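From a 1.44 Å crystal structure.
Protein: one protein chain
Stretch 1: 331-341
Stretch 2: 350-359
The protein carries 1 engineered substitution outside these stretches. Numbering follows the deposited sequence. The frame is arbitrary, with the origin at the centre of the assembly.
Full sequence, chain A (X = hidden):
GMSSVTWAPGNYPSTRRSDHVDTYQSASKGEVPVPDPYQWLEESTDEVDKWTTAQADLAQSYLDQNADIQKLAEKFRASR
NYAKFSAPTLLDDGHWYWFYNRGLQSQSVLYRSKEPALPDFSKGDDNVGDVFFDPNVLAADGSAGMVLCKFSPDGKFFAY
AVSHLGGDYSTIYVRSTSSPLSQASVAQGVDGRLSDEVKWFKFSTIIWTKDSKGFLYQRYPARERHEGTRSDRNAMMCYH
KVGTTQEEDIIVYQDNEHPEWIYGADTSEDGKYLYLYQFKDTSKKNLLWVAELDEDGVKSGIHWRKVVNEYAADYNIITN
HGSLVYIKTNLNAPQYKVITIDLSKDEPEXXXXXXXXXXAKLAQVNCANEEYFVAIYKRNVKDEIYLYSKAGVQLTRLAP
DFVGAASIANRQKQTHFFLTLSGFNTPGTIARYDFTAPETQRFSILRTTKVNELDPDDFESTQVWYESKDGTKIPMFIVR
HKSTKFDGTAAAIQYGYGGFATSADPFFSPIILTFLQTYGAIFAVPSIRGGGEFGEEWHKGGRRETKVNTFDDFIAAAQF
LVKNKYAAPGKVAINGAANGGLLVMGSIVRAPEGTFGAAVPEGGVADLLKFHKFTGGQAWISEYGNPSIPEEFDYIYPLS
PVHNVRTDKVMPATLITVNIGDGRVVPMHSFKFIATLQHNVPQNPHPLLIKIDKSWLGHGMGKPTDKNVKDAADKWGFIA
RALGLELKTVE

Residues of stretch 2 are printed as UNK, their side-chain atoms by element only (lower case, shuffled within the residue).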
# COMPACT_ATOMS: atom_id res chain seq x y z
N LEU A 331 10.65 19.82 -5.33
CA LEU A 331 11.00 20.85 -6.31
C LEU A 331 12.50 21.06 -6.35
O LEU A 331 13.10 21.49 -5.35
CB LEU A 331 10.28 22.15 -5.94
CG LEU A 331 10.69 23.38 -6.73
CD1 LEU A 331 10.33 23.17 -8.13
CD2 LEU A 331 9.99 24.61 -6.20
N ASN A 332 13.10 20.75 -7.48
CA ASN A 332 14.55 20.90 -7.65
C ASN A 332 15.32 20.16 -6.58
O ASN A 332 16.44 20.52 -6.23
CB ASN A 332 14.97 22.36 -7.66
CG ASN A 332 14.35 23.13 -8.76
OD1 ASN A 332 14.29 22.65 -9.87
ND2 ASN A 332 13.85 24.32 -8.44
N ALA A 333 14.77 19.02 -6.11
CA ALA A 333 15.26 18.33 -4.92
C ALA A 333 14.74 16.91 -4.90
O ALA A 333 13.80 16.58 -4.17
CB ALA A 333 14.87 19.08 -3.65
N PRO A 334 15.34 16.03 -5.69
CA PRO A 334 14.80 14.68 -5.82
C PRO A 334 14.78 13.88 -4.55
O PRO A 334 13.99 12.93 -4.47
CB PRO A 334 15.68 14.05 -6.90
CG PRO A 334 16.89 14.84 -6.94
CD PRO A 334 16.48 16.26 -6.58
N GLN A 335 15.56 14.23 -3.52
CA GLN A 335 15.52 13.55 -2.24
C GLN A 335 14.60 14.24 -1.23
O GLN A 335 14.53 13.81 -0.07
CB GLN A 335 16.92 13.44 -1.66
CG GLN A 335 17.86 12.60 -2.47
CD GLN A 335 17.79 11.16 -2.19
OE1 GLN A 335 16.79 10.61 -1.80
NE2 GLN A 335 18.93 10.50 -2.41
N TYR A 336 13.87 15.26 -1.68
CA TYR A 336 12.92 16.05 -0.90
C TYR A 336 13.60 16.99 0.09
O TYR A 336 14.77 16.83 0.45
CB TYR A 336 11.86 15.16 -0.24
CG TYR A 336 10.85 14.54 -1.16
CD1 TYR A 336 11.16 13.43 -1.94
CD2 TYR A 336 9.57 15.06 -1.27
CE1 TYR A 336 10.20 12.83 -2.77
CE2 TYR A 336 8.63 14.47 -2.11
CZ TYR A 336 8.97 13.37 -2.84
OH TYR A 336 8.06 12.73 -3.71
N LYS A 337 12.83 17.97 0.54
CA LYS A 337 13.29 19.05 1.42
C LYS A 337 12.06 19.76 1.97
O LYS A 337 10.94 19.47 1.57
CB LYS A 337 14.20 20.05 0.69
CG LYS A 337 13.52 20.81 -0.42
CD LYS A 337 14.42 21.82 -1.07
CE LYS A 337 13.77 22.49 -2.25
NZ LYS A 337 14.70 23.56 -2.79
N VAL A 338 12.26 20.67 2.91
CA VAL A 338 11.19 21.52 3.41
C VAL A 338 11.45 22.93 2.94
O VAL A 338 12.54 23.48 3.20
CB VAL A 338 11.05 21.51 4.94
CG1 VAL A 338 9.92 22.43 5.38
CG2 VAL A 338 10.86 20.11 5.48
N ILE A 339 10.45 23.53 2.30
CA ILE A 339 10.48 24.93 1.93
C ILE A 339 9.45 25.69 2.74
O ILE A 339 8.52 25.14 3.35
CB ILE A 339 10.24 25.15 0.41
CG1 ILE A 339 8.84 24.63 0.04
CG2 ILE A 339 11.31 24.50 -0.43
CD1 ILE A 339 8.42 25.07 -1.37
N THR A 340 9.60 27.02 2.76
CA THR A 340 8.54 27.92 3.14
C THR A 340 8.11 28.74 1.93
O THR A 340 8.95 29.17 1.14
CB THR A 340 8.96 28.84 4.29
OG1 THR A 340 10.11 29.63 3.92
CG2 THR A 340 9.24 28.03 5.57
N ILE A 341 6.80 28.98 1.82
CA ILE A 341 6.20 29.90 0.83
C ILE A 341 5.49 30.95 1.67
O ILE A 341 4.59 30.63 2.45
CB ILE A 341 5.26 29.19 -0.15
CG1 ILE A 341 5.98 28.11 -0.99
CG2 ILE A 341 4.61 30.23 -1.10
CD1 ILE A 341 5.16 27.37 -2.02
N UNK A 350 9.88 32.10 -1.73
CA UNK A 350 10.16 30.66 -1.54
C UNK A 350 11.60 30.48 -1.06
O UNK A 350 12.53 31.05 -1.65
c UNK A 350 10.11 28.37 -2.58
c UNK A 350 8.42 30.15 -3.29
c UNK A 350 9.88 29.85 -2.82
c UNK A 350 7.98 29.33 -4.52
N UNK A 351 11.78 29.76 0.06
CA UNK A 351 13.06 29.57 0.72
C UNK A 351 13.16 28.15 1.25
O UNK A 351 12.15 27.55 1.61
n UNK A 351 14.20 36.45 2.60
n UNK A 351 13.01 35.26 4.21
c UNK A 351 13.17 30.56 1.90
c UNK A 351 13.63 35.32 3.03
c UNK A 351 13.28 32.93 2.63
c UNK A 351 13.42 31.97 1.46
n UNK A 351 13.77 34.26 2.27
N UNK A 352 14.36 27.63 1.33
CA UNK A 352 14.62 26.33 1.96
C UNK A 352 14.64 26.52 3.46
O UNK A 352 15.38 27.37 3.98
c UNK A 352 15.98 25.28 0.08
c UNK A 352 15.95 25.73 1.54
o UNK A 352 14.94 25.26 -0.62
o UNK A 352 17.08 24.91 -0.36
N UNK A 353 13.87 25.72 4.19
CA UNK A 353 13.89 25.69 5.65
C UNK A 353 14.77 24.57 6.17
O UNK A 353 15.62 24.79 7.04
c UNK A 353 12.46 25.57 6.19
c UNK A 353 11.75 24.13 9.62
c UNK A 353 12.65 26.32 9.92
c UNK A 353 12.75 26.43 8.53
c UNK A 353 12.36 25.40 7.69
c UNK A 353 11.85 24.26 8.26
c UNK A 353 12.14 25.13 10.46
N UNK A 354 14.55 23.35 5.64
CA UNK A 354 15.43 22.20 5.90
C UNK A 354 15.94 21.81 4.53
O UNK A 354 15.13 21.36 3.71
c UNK A 354 14.33 21.50 8.02
c UNK A 354 13.41 20.51 8.72
c UNK A 354 15.66 19.83 6.66
c UNK A 354 14.71 21.05 6.63
N UNK A 355 17.21 21.98 4.22
CA UNK A 355 17.70 21.73 2.86
C UNK A 355 17.65 20.26 2.50
O UNK A 355 17.68 19.40 3.37
c UNK A 355 18.25 22.53 5.10
c UNK A 355 19.51 22.28 4.31
c UNK A 355 19.14 22.26 2.90
N UNK A 356 17.64 20.00 1.21
CA UNK A 356 17.76 18.64 0.69
C UNK A 356 19.05 17.99 1.15
O UNK A 356 20.12 18.63 1.11
o UNK A 356 17.64 16.31 -3.62
c UNK A 356 17.74 18.68 -0.84
c UNK A 356 17.98 17.30 -2.96
c UNK A 356 17.67 17.32 -1.47
o UNK A 356 18.60 18.27 -3.44
N UNK A 357 18.97 16.72 1.49
CA UNK A 357 20.16 15.90 1.74
C UNK A 357 20.41 15.12 0.46
O UNK A 357 19.51 14.43 -0.02
c UNK A 357 19.84 15.63 4.20
c UNK A 357 21.18 16.20 4.64
c UNK A 357 19.88 14.95 2.89
o UNK A 357 21.21 17.30 5.23
o UNK A 357 22.21 15.56 4.35
N UNK A 358 21.61 15.23 -0.09
CA UNK A 358 21.95 14.59 -1.35
C UNK A 358 21.66 13.11 -1.30
O UNK A 358 21.26 12.53 -2.31
c UNK A 358 23.41 14.86 -1.68
c UNK A 358 26.05 13.99 -4.41
c UNK A 358 25.44 14.58 -3.15
c UNK A 358 23.92 14.33 -3.02
n UNK A 358 25.44 14.55 -5.62
N UNK A 359 21.90 12.48 -0.17
CA UNK A 359 21.91 11.02 -0.09
C UNK A 359 21.00 10.47 1.02
O UNK A 359 21.29 9.43 1.63
o UNK A 359 25.21 11.50 -0.93
o UNK A 359 23.91 10.32 -2.27
c UNK A 359 24.22 10.78 -1.13
c UNK A 359 23.34 10.52 0.09
O HOH W 1 18.91 19.07 -6.01
O HOH W 2 16.54 15.20 1.77

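Position 350 carries four side-chain carbons, forked at the first, with one arm two carbons long. One carbon lies 3.9 Å from Ile341 CG1 and another 3.9 Å from Ile339 CD1, an apolar patch for an apolar branch: Ile350. Its CA also makes a CA-H...O contact with Thr340 O at 3.3 Å.

Position 351 has three carbons, a nitrogen, then a carbon bearing two more nitrogens. Its CB sits 3.8 Å from Thr340 OG1, but the end of the side chain leads away; this is Arg351. The backbone pairs, Arg351 N to Thr340 O at 3.1 Å and Thr340 N to Arg351 O at 2.8 Å.

Position 352 shows two carbons, the second with two oxygens. Although its CB points away, one oxygen comes back to 2.8 Å from Lys337 NZ in a salt bridge, with the lysine extended from chi2 to chi4. This is Asp352.

Position 353 is one carbon followed by a six-carbon ring with no heteroatom. The ring edge lies near Val338 CG1; this is Phe353, with its CD2 3.9 Å from Val338 CG1.

Position 354 repeats the four-carbon fork of 350. Its CB packs 4.1 Å from Val338 CB, on the same face of the sheet; this is Ile354.

At 355 three carbons close a ring onto the backbone nitrogen: Pro355. It has no amide hydrogen to donate and its side chain points away, leaving little contact.

Position 356 has three carbons, the third carrying two oxygens; its CA-to-CB bond points sideways, but its end comes nearer, reaching the turn Ala333 to Tyr336. One oxygen accepts from Gln335 N at 2.9 Å, while the other receives a hydrogen bond from water 1, which also donates to Asn332 O. This is Glu356, with the largest covered area of the contact.

Position 357 has the same atoms, but its end leads away: Glu357. Its backbone N donates to water 2, which donates to Tyr336 O.

Position 358 has four carbons in a row ending in nitrogen; its side chain points away, while its backbone O accepts from Gln335 NE2 at 3.1 Å. This is Lys358.

Position 359, two carbons and two oxygens, also points away; its CA lies 3.8 Å from Gln335 NE2. This is Asp359.

The contact joins two schemes. Antiparallel backbone pairing sets the register, with a bulge between Val338 and Ile339: Val338 O accepts from both Phe353 N (2.8 Å) and Ile354 N (3.2 Å). Beyond the paired residues, Glu356 OE2 accepts from Gln335 N inside the type I turn, and Gln335 NE2 donates to Lys358 O.

Stretch 2 (350-359) IRDFIPEEKD
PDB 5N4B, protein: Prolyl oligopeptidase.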